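PDB 4CJD: NADA from Neisseria meningitidis, which probably adheres to human epithelial cells and induces uptake of the bacterium, acting as a trimeric autotransporter adhesin on the outer surface. Local coordinates for residues G19-N22 with N23-I27; G29-V32 with G33-I36. All coordinates share one frame; numbering follows the deposited sequence.

Interaction 1: G19-N22 with N23-I27; sequences GVYN and NTQDI. Unlike the reference sequence in segment 19-22: Gly-19 (reference Asn), Val-20 (reference Ser).
With CG of Tyr-21 anti to the backbone N (chi1 -176°), and the Gln-25 chain starting with CG beside its own backbone N (chi1 -69°) and running on extended, the phenol ring and the amide one helical turn later are brought together. CE2 of Tyr-21 lies 3.4 Å from CD of Gln-25, and ring and amide planes are turned 43° from each other. Tyr-21 OH hydrogen-bonds to Thr-35 O of strand 35-40, and Gln-25 NE2 bonds weakly to the same carbonyl oxygen. Gln-25 OE1 accepts a hydrogen bond from a water at 2.7 Å, and this water, at the ring edge, also reaches Asn-22 OD1 weakly; Asn-22 ND2 is bonded to Val-18 O and Tyr-37 O.

On helix 9-28, Val-20 and Thr-24 point the same way, side by side, and Thr-24 OG1 folds back onto Val-20 O at 2.8 Å, coming from above the carbonyl plane while Thr-24 N, also 2.8 Å from Val-20 O, arrives nearly along the C=O axis. One residue thus holds this carbonyl twice. The threonine hydroxyl also accepts from Asn-23 ND2 of the second subunit, and Val-20 packs on Val-20 of both neighbours. A water bridges Gly-19 O and Asn-23 OD1, and Asn-23 ND2 bonds to Thr-24 OG1 of the third subunit.

This is i to i+4 pairing on the inner helix of the trimeric head. Since Thr-24 OG1 donates its hydrogen bond to Val-20 O, its oxygen can accept from the neighbouring asparagine, consistent with the hydroxyl being oriented for that link between subunits.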
loop_
_atom_site.group_PDB
_atom_site.type_symbol
_atom_site.label_atom_id
_atom_site.label_comp_id
_atom_site.label_asym_id
_atom_site.label_seq_id
_atom_site.Cartn_x
_atom_site.Cartn_y
_atom_site.Cartn_z
ATOM N N GLY A 19 -23.475 -29.033 -23.890
ATOM C CA GLY A 19 -22.173 -28.663 -23.350
ATOM C C GLY A 19 -21.815 -27.204 -23.637
ATOM O O GLY A 19 -21.326 -26.451 -22.759
ATOM N N VAL A 20 -22.058 -26.798 -24.880
ATOM C CA VAL A 20 -21.853 -25.398 -25.292
ATOM C C VAL A 20 -22.659 -24.428 -24.424
ATOM O O VAL A 20 -22.146 -23.412 -23.938
ATOM C CB VAL A 20 -22.258 -25.170 -26.791
ATOM C CG1 VAL A 20 -22.461 -23.694 -27.073
ATOM C CG2 VAL A 20 -21.229 -25.722 -27.712
ATOM N N TYR A 21 -23.929 -24.751 -24.213
ATOM C CA TYR A 21 -24.797 -23.892 -23.393
ATOM C C TYR A 21 -24.232 -23.737 -21.989
ATOM O O TYR A 21 -24.169 -22.657 -21.468
ATOM C CB TYR A 21 -26.222 -24.468 -23.331
ATOM C CG TYR A 21 -27.245 -23.612 -22.586
ATOM C CD1 TYR A 21 -27.943 -22.588 -23.232
ATOM C CD2 TYR A 21 -27.508 -23.826 -21.237
ATOM C CE1 TYR A 21 -28.899 -21.812 -22.542
ATOM C CE2 TYR A 21 -28.447 -23.066 -20.540
ATOM C CZ TYR A 21 -29.155 -22.064 -21.193
ATOM O OH TYR A 21 -30.115 -21.319 -20.489
ATOM N N ASN A 22 -23.777 -24.838 -21.397
ATOM C CA ASN A 22 -23.225 -24.769 -20.069
ATOM C C ASN A 22 -21.943 -23.921 -19.980
ATOM O O ASN A 22 -21.802 -23.122 -19.074
ATOM C CB ASN A 22 -22.996 -26.203 -19.559
ATOM C CG ASN A 22 -24.271 -26.786 -18.963
ATOM O OD1 ASN A 22 -24.618 -26.475 -17.827
ATOM N ND2 ASN A 22 -25.001 -27.580 -19.742
ATOM N N ASN A 23 -21.023 -24.075 -20.934
ATOM C CA ASN A 23 -19.842 -23.222 -20.991
ATOM C C ASN A 23 -20.207 -21.776 -21.213
ATOM O O ASN A 23 -19.596 -20.856 -20.636
ATOM C CB ASN A 23 -18.902 -23.700 -22.102
ATOM C CG ASN A 23 -18.237 -25.025 -21.757
ATOM O OD1 ASN A 23 -18.275 -25.442 -20.624
ATOM N ND2 ASN A 23 -17.660 -25.683 -22.733
ATOM N N THR A 24 -21.204 -21.546 -22.062
ATOM C CA THR A 24 -21.668 -20.168 -22.298
ATOM C C THR A 24 -22.219 -19.542 -21.002
ATOM O O THR A 24 -21.900 -18.385 -20.677
ATOM C CB THR A 24 -22.720 -20.172 -23.454
ATOM O OG1 THR A 24 -22.094 -20.740 -24.604
ATOM C CG2 THR A 24 -23.256 -18.757 -23.774
ATOM N N GLN A 25 -22.974 -20.314 -20.198
ATOM C CA GLN A 25 -23.370 -19.799 -18.878
ATOM C C GLN A 25 -22.185 -19.579 -17.937
ATOM O O GLN A 25 -22.157 -18.581 -17.194
ATOM C CB GLN A 25 -24.385 -20.741 -18.195
ATOM C CG GLN A 25 -25.741 -20.757 -18.857
ATOM C CD GLN A 25 -26.785 -21.494 -18.041
ATOM O OE1 GLN A 25 -26.545 -22.593 -17.540
ATOM N NE2 GLN A 25 -27.954 -20.894 -17.915
ATOM N N ASP A 26 -21.205 -20.496 -17.945
ATOM C CA ASP A 26 -19.984 -20.264 -17.178
ATOM C C ASP A 26 -19.313 -18.950 -17.548
ATOM O O ASP A 26 -18.820 -18.193 -16.683
ATOM C CB ASP A 26 -18.962 -21.398 -17.374
ATOM C CG ASP A 26 -19.273 -22.596 -16.533
ATOM O OD1 ASP A 26 -20.204 -22.524 -15.706
ATOM O OD2 ASP A 26 -18.593 -23.599 -16.697
ATOM N N ILE A 27 -19.281 -18.667 -18.833
ATOM C CA ILE A 27 -18.583 -17.454 -19.285
ATOM C C ILE A 27 -19.380 -16.171 -19.060
ATOM O O ILE A 27 -18.833 -15.116 -18.656
ATOM C CB ILE A 27 -18.200 -17.593 -20.783
ATOM C CG1 ILE A 27 -17.068 -18.626 -20.933
ATOM C CG2 ILE A 27 -17.740 -16.222 -21.428
ATOM C CD1 ILE A 27 -16.930 -19.136 -22.405
HETATM O O HOH W 1 -19.735 -28.152 -20.615
HETATM O O HOH W 2 -27.090 -25.117 -18.324
#

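Interaction 2: G29-V32 with G33-I36; sequences GFKV and GDTI
Lys-31 to Asp-34 form a type II beta turn, closed by Asp-34 N bonding to Lys-31 O at 2.9 Å, with positive phi at Gly-33, where the chain swings from the loop after helix 9-28 into strand 35-40. Within this turn the Asp-34 carboxylate folds back over the incoming chain and grips Lys-31 twice. OD2 takes the backbone N-H of Lys-31 at 2.9 Å, from well above the carboxylate plane and along a bent line (N-H...O 149°). OD1 forms a salt bridge with Lys-31 NZ, which approaches on the syn lone pair.

The lysine side chain crosses the aspartate at about a right angle. Its CG, set between the backbone N and the carbonyl carbon (chi1 68°), lies 3.3 Å from Asp-34 OD1, and the bend at the last torsion curls NZ back to the same oxygen. The ammonium group, with the backbone N-H as a second donor, would probably stabilise the ionised carboxylate. On the N-terminal side of the lysine, CB of Phe-30 also comes close to OD2, while the ring's CE2 makes a looser apolar contact, 4.4 Å, with CD1 of Ile-36; Val-54 of helix 51-56 and Ala-49 lie against the same ring.

No other subunit touches this turn, which sits at the surface of the head. A water also meets the carboxylate, donating to Asp-34 OD2 at 2.7 Å and accepting only weakly from Lys-31 NZ.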
loop_
_atom_site.group_PDB
_atom_site.type_symbol
_atom_site.label_atom_id
_atom_site.label_comp_id
_atom_site.label_asym_id
_atom_site.label_seq_id
_atom_site.Cartn_x
_atom_site.Cartn_y
_atom_site.Cartn_z
ATOM N N GLY A 29 -22.525 -15.963 -17.315
ATOM C CA GLY A 29 -23.305 -15.781 -16.087
ATOM C C GLY A 29 -24.707 -16.347 -16.216
ATOM O O GLY A 29 -25.165 -16.627 -17.335
ATOM N N PHE A 30 -25.397 -16.565 -15.095
ATOM C CA PHE A 30 -26.821 -16.863 -15.194
ATOM C C PHE A 30 -27.521 -16.326 -13.963
ATOM O O PHE A 30 -26.881 -15.894 -12.966
ATOM C CB PHE A 30 -27.086 -18.377 -15.357
ATOM C CG PHE A 30 -26.700 -19.187 -14.132
ATOM C CD1 PHE A 30 -25.358 -19.518 -13.902
ATOM C CD2 PHE A 30 -27.665 -19.594 -13.207
ATOM C CE1 PHE A 30 -24.976 -20.255 -12.774
ATOM C CE2 PHE A 30 -27.303 -20.341 -12.054
ATOM C CZ PHE A 30 -25.954 -20.690 -11.850
ATOM N N LYS A 31 -28.840 -16.309 -14.025
ATOM C CA LYS A 31 -29.616 -15.730 -12.934
ATOM C C LYS A 31 -30.833 -16.566 -12.683
ATOM O O LYS A 31 -31.167 -17.467 -13.484
ATOM C CB LYS A 31 -30.024 -14.313 -13.281
ATOM C CG LYS A 31 -31.034 -14.237 -14.421
ATOM C CD LYS A 31 -31.224 -12.750 -14.809
ATOM C CE LYS A 31 -32.303 -12.540 -15.814
ATOM N NZ LYS A 31 -32.023 -13.229 -17.090
ATOM N N VAL A 32 -31.526 -16.256 -11.584
ATOM C CA VAL A 32 -32.709 -16.994 -11.220
ATOM C C VAL A 32 -33.682 -16.940 -12.382
ATOM O O VAL A 32 -33.929 -15.870 -12.986
ATOM C CB VAL A 32 -33.366 -16.453 -9.936
ATOM C CG1 VAL A 32 -34.752 -17.175 -9.657
ATOM C CG2 VAL A 32 -32.391 -16.570 -8.711
ATOM N N GLY A 33 -34.189 -18.114 -12.725
ATOM C CA GLY A 33 -35.141 -18.242 -13.800
ATOM C C GLY A 33 -34.557 -18.550 -15.164
ATOM O O GLY A 33 -35.307 -18.916 -16.077
ATOM N N ASP A 34 -33.241 -18.391 -15.330
ATOM C CA ASP A 34 -32.590 -18.865 -16.557
ATOM C C ASP A 34 -32.705 -20.396 -16.675
ATOM O O ASP A 34 -32.680 -21.110 -15.677
ATOM C CB ASP A 34 -31.121 -18.480 -16.612
ATOM C CG ASP A 34 -30.897 -16.998 -16.831
ATOM O OD1 ASP A 34 -31.845 -16.214 -16.996
ATOM O OD2 ASP A 34 -29.743 -16.613 -16.784
ATOM N N THR A 35 -32.824 -20.900 -17.895
ATOM C CA THR A 35 -32.898 -22.342 -18.071
ATOM C C THR A 35 -31.521 -22.949 -17.851
ATOM O O THR A 35 -30.497 -22.443 -18.345
ATOM C CB THR A 35 -33.404 -22.732 -19.483
ATOM O OG1 THR A 35 -34.626 -22.050 -19.745
ATOM C CG2 THR A 35 -33.642 -24.270 -19.599
ATOM N N ILE A 36 -31.495 -24.013 -17.079
ATOM C CA ILE A 36 -30.297 -24.824 -16.919
ATOM C C ILE A 36 -30.544 -26.140 -17.700
ATOM O O ILE A 36 -31.581 -26.761 -17.523
ATOM C CB ILE A 36 -30.031 -25.120 -15.462
ATOM C CG1 ILE A 36 -29.404 -23.887 -14.777
ATOM C CG2 ILE A 36 -29.103 -26.391 -15.318
ATOM C CD1 ILE A 36 -29.439 -24.041 -13.225
HETATM O O HOH W 3 -28.810 -14.215 -17.457
#

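Followed from the N terminus, the chain first runs through helix 9-28, where interaction 1 links successive turns and closes no loop. Gly-29 then breaks the helix, and interaction 2 reverses the chain into strand 35-40, the first strand of the head's two-stranded antiparallel sheet. The two are in series, neither nested nor crossed, with centres about 11 Å apart. Returning beside the helix, the strand brings them into touch: Gln-25 NE2 packs 3.7 Å from CB of Phe-30, and Gln-25 OE1 approaches CG1 of Ile-36. Interaction 1 thus faces the trimer on one side and the strand on another, while interaction 2 borders helix 51-56 within its own subunit.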